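Local coordinates for Sca-family protein (Rickettsia rickettsii, PDB 4LQ8) that probably helps rickettsiae engage host cells as part of surface cell antigen 4, of which this chain is the N-terminal head region, whose own role remains unsettled, at residues C194-T199 and D225-L230; E198-T203 and I218-E223; M241-A246 and E300-A305; A285-D290 and V306-Y311. All blocks are in the same frame, centred on the assembly; numbering follows the deposited sequence.

Contact 1: residues C194-T199 and D225-L230; sequences CTLNET and DFPIKL
Strand 194-199 and the irregular segment 225-230 are joined by one direct backbone hydrogen bond: D225 N donates to N197 O at 3.1 Å, approaching nearly along the C=O axis with an N-H...O angle of 164°. From there the second chain drifts off the strand, so that the CA atoms of C194 and L230 lie 7.2 Å apart. A water fills the widening interval: it accepts from N197 N and donates to T195 O and to D225 O, the last at 2.7 Å. This is the frayed continuation of an antiparallel pairing. Strand 192-201 still bonds to strand 180-186 along its other edge, while the chain leaving strand 215-224 peels away as a loop leading to strand 236-245. Where the backbones part, apolar side chains meet. L196, with CG anti to its carbonyl carbon, reaches across P227 at about a right angle, CD2 lying 3.8 Å from P227 CD; proline suits a segment with no strand partner, since it has no N-H to satisfy. C194 puts SG in the crowded position between N and C (chi1 74°); its CB meets L230 CD2 at 3.7 Å, and SG lies a looser 4.3 Å from P227 CG. D225 and N197 bring their CB atoms alongside each other at the partly solvent-exposed edge of the contact; D225 OD1 pairs with K310. F226 turns from the strand to pack on L239 and M241 of strand 236-245 and on M314 of helix 308-320.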
# COMPACT_ATOMS: atom_id res chain seq x y z
N CYS A 194 -20.17 2.24 3.22
CA CYS A 194 -19.46 2.43 4.50
C CYS A 194 -19.24 3.93 4.71
O CYS A 194 -19.41 4.72 3.78
CB CYS A 194 -18.13 1.69 4.48
SG CYS A 194 -16.88 2.50 3.46
N THR A 195 -18.79 4.30 5.91
CA THR A 195 -18.36 5.64 6.24
C THR A 195 -16.91 5.49 6.69
O THR A 195 -16.61 4.58 7.46
CB THR A 195 -19.28 6.36 7.25
OG1 THR A 195 -20.61 6.33 6.75
CG2 THR A 195 -18.86 7.82 7.49
N LEU A 196 -16.01 6.31 6.13
CA LEU A 196 -14.59 6.21 6.49
C LEU A 196 -14.27 7.26 7.53
O LEU A 196 -14.67 8.41 7.39
CB LEU A 196 -13.68 6.38 5.26
CG LEU A 196 -13.86 5.34 4.13
CD1 LEU A 196 -13.16 5.80 2.88
CD2 LEU A 196 -13.33 3.97 4.56
N ASN A 197 -13.60 6.85 8.62
CA ASN A 197 -13.18 7.75 9.69
C ASN A 197 -11.69 8.06 9.55
O ASN A 197 -10.89 7.14 9.51
CB ASN A 197 -13.45 7.14 11.07
CG ASN A 197 -13.17 8.08 12.20
OD1 ASN A 197 -13.85 9.10 12.39
ND2 ASN A 197 -12.08 7.82 12.93
N GLU A 198 -11.33 9.33 9.49
CA GLU A 198 -9.94 9.78 9.42
C GLU A 198 -9.61 10.48 10.75
O GLU A 198 -10.22 11.50 11.07
CB GLU A 198 -9.76 10.75 8.24
CG GLU A 198 -8.33 11.24 8.05
CD GLU A 198 -8.25 12.58 7.36
OE1 GLU A 198 -8.70 13.58 7.96
OE2 GLU A 198 -7.76 12.64 6.21
N THR A 199 -8.64 9.93 11.50
CA THR A 199 -8.18 10.51 12.76
C THR A 199 -6.84 11.15 12.50
O THR A 199 -5.92 10.47 12.06
CB THR A 199 -8.06 9.43 13.87
OG1 THR A 199 -9.31 8.76 13.99
CG2 THR A 199 -7.68 10.04 15.25
N ASP A 225 -9.64 4.34 9.46
CA ASP A 225 -10.16 3.08 9.95
C ASP A 225 -10.78 2.26 8.80
O ASP A 225 -11.99 2.11 8.71
CB ASP A 225 -11.15 3.33 11.10
CG ASP A 225 -11.48 2.10 11.93
OD1 ASP A 225 -10.71 1.12 11.88
OD2 ASP A 225 -12.49 2.15 12.68
N PHE A 226 -9.94 1.74 7.91
CA PHE A 226 -10.40 0.97 6.74
C PHE A 226 -11.25 -0.24 7.14
O PHE A 226 -10.82 -0.98 8.03
CB PHE A 226 -9.23 0.53 5.85
CG PHE A 226 -8.40 1.64 5.27
CD1 PHE A 226 -8.78 2.28 4.08
CD2 PHE A 226 -7.21 2.04 5.89
CE1 PHE A 226 -8.00 3.31 3.55
CE2 PHE A 226 -6.45 3.08 5.36
CZ PHE A 226 -6.83 3.69 4.18
N PRO A 227 -12.45 -0.44 6.55
CA PRO A 227 -13.25 -1.61 6.94
C PRO A 227 -12.61 -2.91 6.43
O PRO A 227 -11.90 -2.90 5.43
CB PRO A 227 -14.63 -1.33 6.31
CG PRO A 227 -14.34 -0.46 5.15
CD PRO A 227 -13.10 0.33 5.47
N ILE A 228 -12.78 -3.99 7.19
CA ILE A 228 -12.26 -5.32 6.83
C ILE A 228 -13.38 -6.06 6.15
O ILE A 228 -13.24 -6.45 4.99
CB ILE A 228 -11.69 -6.11 8.07
CG1 ILE A 228 -10.63 -5.28 8.84
CG2 ILE A 228 -11.16 -7.49 7.68
CD1 ILE A 228 -9.44 -4.78 8.00
N LYS A 229 -14.52 -6.17 6.83
CA LYS A 229 -15.73 -6.81 6.33
C LYS A 229 -16.87 -5.79 6.33
O LYS A 229 -17.07 -5.08 7.31
CB LYS A 229 -16.06 -8.07 7.13
CG LYS A 229 -15.09 -9.21 6.79
CD LYS A 229 -15.48 -10.54 7.39
CE LYS A 229 -14.44 -11.60 7.10
NZ LYS A 229 -13.23 -11.43 7.95
N LEU A 230 -17.56 -5.68 5.20
CA LEU A 230 -18.64 -4.71 5.07
C LEU A 230 -19.98 -5.43 5.06
O LEU A 230 -20.08 -6.54 4.52
CB LEU A 230 -18.44 -3.83 3.83
CG LEU A 230 -17.21 -2.90 3.89
CD1 LEU A 230 -15.94 -3.62 3.39
CD2 LEU A 230 -17.43 -1.66 3.07
O HOH W 1 -13.85 3.98 9.14

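Contact 2: residues E198-T203 and I218-E223; sequences ETTVKT and ISSYRE
Four backbone hydrogen bonds zip the antiparallel strands 198-201 and 221-223 together, two in each of the hydrogen-bonded pairs T199-E223 and V201-Y221. The straightest runs from T199 N to E223 O (2.9 Å, 174°), and V201 N to Y221 O is the shortest at 2.8 Å. Between them T200 and R222 form the non-hydrogen-bonded pair, their CA atoms only 4.2 Å apart. A water links T199 OG1 with E223 O, a site suited to a hydroxyl side chain. The chief charged interaction is the salt bridge E198 OE2 to R222 NH1 (2.8 Å). The acceptor lies in the guanidinium plane, whereas the carboxylate is turned 65° from it and offers its anti lone pair. R222 reaches it with an extended chain, and R181 and D32 bring further charges to the cluster. The apolar contact is a CH-pi interaction: V201 CB stands over one face of the Y221 ring, 3.8 Å from its centroid, and both methyls straddle the ring's hydroxyl end. A branched residue suits this broad face. Strand 192-201 is flanked on its far edge by strand 180-186, while Y221 reaches I292 and T303 on strands 292-297 and 300-304.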
# COMPACT_ATOMS: atom_id res chain seq x y z
N GLU A 198 -11.33 9.33 9.49
CA GLU A 198 -9.94 9.78 9.42
C GLU A 198 -9.61 10.48 10.75
O GLU A 198 -10.22 11.50 11.07
CB GLU A 198 -9.76 10.75 8.24
CG GLU A 198 -8.33 11.24 8.05
CD GLU A 198 -8.25 12.58 7.36
OE1 GLU A 198 -8.70 13.58 7.96
OE2 GLU A 198 -7.76 12.64 6.21
N THR A 199 -8.64 9.93 11.50
CA THR A 199 -8.18 10.51 12.76
C THR A 199 -6.84 11.15 12.50
O THR A 199 -5.92 10.47 12.06
CB THR A 199 -8.06 9.43 13.87
OG1 THR A 199 -9.31 8.76 13.99
CG2 THR A 199 -7.68 10.04 15.25
N THR A 200 -6.72 12.46 12.77
CA THR A 200 -5.44 13.17 12.63
C THR A 200 -4.82 13.22 14.05
O THR A 200 -5.49 13.59 15.00
CB THR A 200 -5.65 14.56 12.01
OG1 THR A 200 -6.07 14.39 10.67
CG2 THR A 200 -4.38 15.40 12.02
N VAL A 201 -3.55 12.81 14.18
CA VAL A 201 -2.85 12.85 15.45
C VAL A 201 -1.86 14.02 15.36
O VAL A 201 -0.96 14.00 14.52
CB VAL A 201 -2.15 11.50 15.78
CG1 VAL A 201 -1.46 11.55 17.15
CG2 VAL A 201 -3.14 10.34 15.73
N LYS A 202 -2.07 15.05 16.18
CA LYS A 202 -1.28 16.29 16.20
C LYS A 202 -0.60 16.47 17.55
O LYS A 202 0.13 17.45 17.72
CB LYS A 202 -2.23 17.51 16.01
CG LYS A 202 -2.78 17.71 14.61
CD LYS A 202 -3.52 19.05 14.50
CE LYS A 202 -5.01 18.96 14.78
NZ LYS A 202 -5.78 18.45 13.61
N THR A 203 -0.89 15.61 18.53
CA THR A 203 -0.38 15.78 19.89
C THR A 203 0.53 14.64 20.37
O THR A 203 0.80 14.52 21.56
CB THR A 203 -1.53 16.01 20.88
OG1 THR A 203 -2.36 14.85 20.89
CG2 THR A 203 -2.34 17.27 20.56
N ILE A 218 8.15 13.69 13.19
CA ILE A 218 6.81 13.61 12.63
C ILE A 218 5.96 14.41 13.60
O ILE A 218 5.76 13.98 14.74
CB ILE A 218 6.30 12.13 12.48
CG1 ILE A 218 7.24 11.27 11.57
CG2 ILE A 218 4.82 12.08 12.01
CD1 ILE A 218 7.43 11.73 10.10
N SER A 219 5.50 15.57 13.19
CA SER A 219 4.69 16.42 14.07
C SER A 219 3.19 16.20 13.86
O SER A 219 2.40 16.62 14.69
CB SER A 219 5.09 17.89 13.91
OG SER A 219 5.01 18.28 12.55
N SER A 220 2.79 15.51 12.78
CA SER A 220 1.38 15.20 12.54
C SER A 220 1.27 14.06 11.56
O SER A 220 2.08 13.97 10.63
CB SER A 220 0.64 16.43 12.00
OG SER A 220 -0.75 16.20 11.89
N TYR A 221 0.27 13.19 11.75
CA TYR A 221 -0.01 12.08 10.85
C TYR A 221 -1.49 11.74 10.97
O TYR A 221 -2.16 12.25 11.87
CB TYR A 221 0.89 10.83 11.14
CG TYR A 221 0.62 10.16 12.47
CD1 TYR A 221 -0.34 9.15 12.58
CD2 TYR A 221 1.32 10.53 13.62
CE1 TYR A 221 -0.59 8.52 13.80
CE2 TYR A 221 1.08 9.89 14.84
CZ TYR A 221 0.14 8.88 14.92
OH TYR A 221 -0.16 8.31 16.13
N ARG A 222 -2.00 10.90 10.06
CA ARG A 222 -3.40 10.50 10.14
C ARG A 222 -3.50 8.99 10.02
O ARG A 222 -2.59 8.31 9.52
CB ARG A 222 -4.25 11.19 9.05
CG ARG A 222 -3.87 10.69 7.64
CD ARG A 222 -4.78 11.20 6.56
NE ARG A 222 -4.27 10.82 5.24
CZ ARG A 222 -4.97 10.96 4.13
NH1 ARG A 222 -6.21 11.42 4.17
NH2 ARG A 222 -4.43 10.63 2.96
N GLU A 223 -4.63 8.47 10.45
CA GLU A 223 -4.92 7.05 10.29
C GLU A 223 -6.37 6.91 9.87
O GLU A 223 -7.24 7.56 10.44
CB GLU A 223 -4.58 6.23 11.55
CG GLU A 223 -5.30 6.69 12.80
CD GLU A 223 -4.79 6.04 14.07
OE1 GLU A 223 -5.56 5.29 14.71
OE2 GLU A 223 -3.60 6.25 14.40
O HOH W 2 -9.39 6.76 12.21
O HOH W 3 1.38 13.99 16.56

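Contact 3: residues M241-A246 and E300-A305; sequences MVALKA and EIYTLA
The methyl of A243 touches two side chains of the other strand, with Y302 CB 3.7 Å away and L304 CD2 3.6 Å away. Alanine suits this narrow place, since Y302 and L304, two residues apart, both crowd it. The phenol of Y302, its CG anti to the carbonyl carbon (chi1 -60°), extends alongside K245, the two side chains pointing the same way. Contact is made by the aliphatic part of the lysine, K245 CG lying 3.7 Å from Y302 CE1, before the chain bends at chi3 and carries the ammonium outward.

L244 and T303 form an antiparallel hydrogen-bonded pair that joins the end of strand 236-245 to strand 300-304 in the mixed sheet. L244 N donates to T303 O and T303 N to L244 O, both at 2.9 Å and in the carbonyl planes.

On either side of this pair waters complete the pairing. One water accepts from A305 N and donates to M241 O, bridging the point where the chain turns a corner at A305. Another accepts from T303 OG1 at 2.7 Å and donates to K245 O, so the buried threonine hydroxyl, held in the crowded position between N and C, has a partner. A third couples A246 N to I301 O. On its far edge strand 300-304 bonds to strand 292-297.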
# COMPACT_ATOMS: atom_id res chain seq x y z
N MET A 241 -5.42 6.72 -0.77
CA MET A 241 -5.12 7.69 0.27
C MET A 241 -3.67 8.12 0.17
O MET A 241 -2.75 7.31 0.28
CB MET A 241 -5.48 7.12 1.67
CG MET A 241 -6.96 6.67 1.78
SD MET A 241 -8.18 8.01 1.53
CE MET A 241 -9.70 7.12 1.78
N VAL A 242 -3.47 9.41 -0.09
CA VAL A 242 -2.14 9.98 -0.30
C VAL A 242 -1.28 9.95 1.00
O VAL A 242 -1.79 10.09 2.12
CB VAL A 242 -2.22 11.39 -0.96
CG1 VAL A 242 -2.69 12.47 0.05
CG2 VAL A 242 -0.89 11.79 -1.60
N ALA A 243 0.02 9.76 0.81
CA ALA A 243 1.02 9.79 1.87
C ALA A 243 1.10 11.23 2.37
O ALA A 243 0.87 12.16 1.59
CB ALA A 243 2.37 9.37 1.30
N LEU A 244 1.40 11.44 3.65
CA LEU A 244 1.52 12.80 4.17
C LEU A 244 2.97 13.06 4.51
O LEU A 244 3.66 12.15 4.99
CB LEU A 244 0.68 13.02 5.45
CG LEU A 244 -0.84 13.05 5.30
CD1 LEU A 244 -1.49 13.33 6.64
CD2 LEU A 244 -1.31 14.09 4.28
N LYS A 245 3.41 14.31 4.35
CA LYS A 245 4.76 14.74 4.73
C LYS A 245 4.88 14.73 6.27
O LYS A 245 3.86 14.61 6.95
CB LYS A 245 5.06 16.13 4.16
CG LYS A 245 5.03 16.18 2.63
CD LYS A 245 5.73 17.41 2.08
CE LYS A 245 4.87 18.63 2.04
NZ LYS A 245 5.64 19.84 1.68
N ALA A 246 6.12 14.88 6.81
CA ALA A 246 6.38 14.88 8.27
C ALA A 246 5.54 15.89 9.07
O ALA A 246 5.27 15.63 10.24
CB ALA A 246 7.87 15.09 8.56
N GLU A 300 12.75 11.74 1.21
CA GLU A 300 11.87 12.37 2.20
C GLU A 300 11.06 11.31 2.93
O GLU A 300 10.81 10.23 2.39
CB GLU A 300 10.92 13.39 1.55
CG GLU A 300 11.60 14.59 0.89
CD GLU A 300 12.21 15.59 1.85
OE1 GLU A 300 11.45 16.41 2.41
OE2 GLU A 300 13.45 15.55 2.06
N ILE A 301 10.60 11.63 4.13
CA ILE A 301 9.78 10.75 4.94
C ILE A 301 8.32 11.11 4.78
O ILE A 301 7.96 12.28 4.82
CB ILE A 301 10.24 10.73 6.44
CG1 ILE A 301 11.64 10.05 6.59
CG2 ILE A 301 9.19 10.09 7.36
CD1 ILE A 301 11.67 8.44 6.50
N TYR A 302 7.48 10.10 4.62
CA TYR A 302 6.03 10.27 4.53
C TYR A 302 5.41 9.21 5.41
O TYR A 302 5.97 8.12 5.53
CB TYR A 302 5.51 10.05 3.10
CG TYR A 302 6.10 10.99 2.07
CD1 TYR A 302 5.49 12.20 1.77
CD2 TYR A 302 7.24 10.65 1.37
CE1 TYR A 302 6.02 13.07 0.83
CE2 TYR A 302 7.81 11.53 0.44
CZ TYR A 302 7.18 12.72 0.15
OH TYR A 302 7.73 13.57 -0.77
N THR A 303 4.23 9.50 5.98
CA THR A 303 3.48 8.49 6.71
C THR A 303 2.32 8.09 5.81
O THR A 303 1.91 8.88 4.94
CB THR A 303 3.00 8.99 8.07
OG1 THR A 303 2.13 10.11 7.89
CG2 THR A 303 4.16 9.35 9.01
N LEU A 304 1.79 6.88 6.00
CA LEU A 304 0.61 6.42 5.28
C LEU A 304 -0.52 6.37 6.31
O LEU A 304 -0.24 6.33 7.50
CB LEU A 304 0.84 5.07 4.56
CG LEU A 304 1.99 5.04 3.51
CD1 LEU A 304 2.07 3.69 2.87
CD2 LEU A 304 1.73 6.00 2.38
N ALA A 305 -1.80 6.36 5.87
CA ALA A 305 -2.97 6.42 6.75
C ALA A 305 -3.38 5.07 7.32
O ALA A 305 -4.57 4.81 7.48
CB ALA A 305 -4.13 7.08 6.01
O HOH W 4 -1.88 7.16 3.05
O HOH W 5 3.05 12.49 8.61
O HOH W 6 8.33 14.93 4.92

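Contact 4: residues A285-D290 and V306-Y311; sequences AGTGDD and VTRGKY
The carbonyl oxygen of D289 is gripped by one firm hydrogen bond, from G309 N at 2.8 Å and 160°, which lands on a lone pair in the carbonyl plane. T307 OG1 adds at most a weak second hold from 3.4 Å. The setting is the N-terminus of helix 308-320, with T307 at the N-cap: its hydroxyl accepts from K310 N (3.3 Å), while T307 O receives the helical bond from Y311 N. Amides of a helix's first turn have no preceding turn to bond to, so the loop between strands 282-285 and 292-297 supplies D289 O to one of them. Threonine fits the cap because OG1, in the crowded position between N and C (chi1 62°), is brought back over the first turn.

Glycine at 309 lets the loop come close: G309 CA meets D289 CB at 4.0 Å, and a beta carbon on residue 309 would point at the loop and clash with the aspartate side chain. The carboxylate of D289, beside its own backbone N, lies near this helix end and would probably be favoured by the helix dipole. R308 runs back along the loop, its chain bent at chi2, with CB against G288 O and the guanidinium near T287. The N-cap methyl, T307 CG2, lies 3.8 Å from D290 O at the end of the loop.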
# COMPACT_ATOMS: atom_id res chain seq x y z
N ALA A 285 6.34 2.91 12.47
CA ALA A 285 6.95 3.75 13.48
C ALA A 285 6.68 3.13 14.87
O ALA A 285 5.77 3.56 15.57
CB ALA A 285 6.38 5.17 13.37
N GLY A 286 7.46 2.13 15.24
CA GLY A 286 7.28 1.41 16.51
C GLY A 286 6.83 -0.02 16.24
O GLY A 286 6.67 -0.41 15.07
N THR A 287 6.63 -0.80 17.29
CA THR A 287 6.33 -2.25 17.31
C THR A 287 4.86 -2.58 17.59
O THR A 287 4.40 -3.67 17.23
CB THR A 287 7.21 -2.94 18.40
OG1 THR A 287 8.55 -2.44 18.32
CG2 THR A 287 7.24 -4.45 18.28
N GLY A 288 4.14 -1.67 18.23
CA GLY A 288 2.75 -1.88 18.59
C GLY A 288 1.80 -1.81 17.42
O GLY A 288 2.18 -1.41 16.32
N ASP A 289 0.54 -2.16 17.67
CA ASP A 289 -0.55 -2.15 16.70
C ASP A 289 -0.91 -0.74 16.26
O ASP A 289 -1.45 -0.57 15.17
CB ASP A 289 -1.78 -2.85 17.30
CG ASP A 289 -1.66 -4.36 17.32
OD1 ASP A 289 -0.72 -4.89 16.68
OD2 ASP A 289 -2.50 -5.00 17.96
N ASP A 290 -0.59 0.27 17.09
CA ASP A 290 -0.87 1.68 16.82
C ASP A 290 0.25 2.35 16.02
O ASP A 290 0.11 3.52 15.66
CB ASP A 290 -1.15 2.44 18.15
CG ASP A 290 0.01 2.43 19.15
OD1 ASP A 290 0.80 1.45 19.16
OD2 ASP A 290 0.11 3.39 19.94
N VAL A 306 -2.42 4.21 7.60
CA VAL A 306 -2.70 2.86 8.09
C VAL A 306 -1.76 2.50 9.25
O VAL A 306 -0.55 2.75 9.18
CB VAL A 306 -2.69 1.84 6.90
CG1 VAL A 306 -1.27 1.55 6.36
CG2 VAL A 306 -3.43 0.55 7.24
N THR A 307 -2.31 1.97 10.32
CA THR A 307 -1.48 1.57 11.45
C THR A 307 -1.04 0.14 11.21
O THR A 307 -1.60 -0.54 10.36
CB THR A 307 -2.25 1.67 12.78
OG1 THR A 307 -3.35 0.77 12.72
CG2 THR A 307 -2.69 3.11 13.14
N ARG A 308 -0.09 -0.36 12.01
CA ARG A 308 0.38 -1.74 11.91
C ARG A 308 -0.73 -2.77 12.14
O ARG A 308 -0.84 -3.74 11.38
CB ARG A 308 1.55 -1.98 12.86
CG ARG A 308 2.48 -3.01 12.28
CD ARG A 308 2.83 -4.10 13.21
NE ARG A 308 4.06 -4.72 12.73
CZ ARG A 308 4.95 -5.33 13.50
NH1 ARG A 308 4.75 -5.42 14.81
NH2 ARG A 308 6.04 -5.86 12.97
N GLY A 309 -1.56 -2.53 13.15
CA GLY A 309 -2.67 -3.42 13.48
C GLY A 309 -3.66 -3.46 12.33
O GLY A 309 -4.07 -4.54 11.92
N LYS A 310 -4.00 -2.30 11.76
CA LYS A 310 -4.93 -2.26 10.62
C LYS A 310 -4.31 -2.95 9.37
O LYS A 310 -4.97 -3.75 8.71
CB LYS A 310 -5.35 -0.81 10.31
CG LYS A 310 -6.32 -0.67 9.13
CD LYS A 310 -7.62 -1.44 9.31
CE LYS A 310 -8.46 -0.89 10.45
NZ LYS A 310 -9.77 -1.60 10.49
N TYR A 311 -3.03 -2.68 9.11
CA TYR A 311 -2.31 -3.26 7.99
C TYR A 311 -2.30 -4.79 8.08
O TYR A 311 -2.61 -5.44 7.08
CB TYR A 311 -0.88 -2.72 7.93
CG TYR A 311 -0.08 -3.31 6.79
CD1 TYR A 311 -0.29 -2.88 5.48
CD2 TYR A 311 0.89 -4.28 7.02
CE1 TYR A 311 0.46 -3.40 4.43
CE2 TYR A 311 1.66 -4.80 5.97
CZ TYR A 311 1.43 -4.36 4.68
OH TYR A 311 2.16 -4.85 3.63

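How the contacts relate
Strand 192-201 opens both contact 1 and contact 2, which share E198 and T199. Contact 2 closes the shorter loop, pairing strand 192-201 with strand 215-224 after the chain has passed through strand 206-209; it lies within the span of contact 1, which closes slightly later, where the chain has left strand 215-224. Later in the chain contacts 3 and 4 cross: contact 3 closes a long loop from 241-246 to 300-305, while contact 4 starts within it at 285-290 and ends just beyond, on 306-311. The two sheets are tied where contacts 2 and 3 touch, R222 NH2 meeting V242 O and S219 N meeting A246 O. K310 of contact 4 reaches D225 and F226 of contact 1, fastening helix 308-320 to the departing loop.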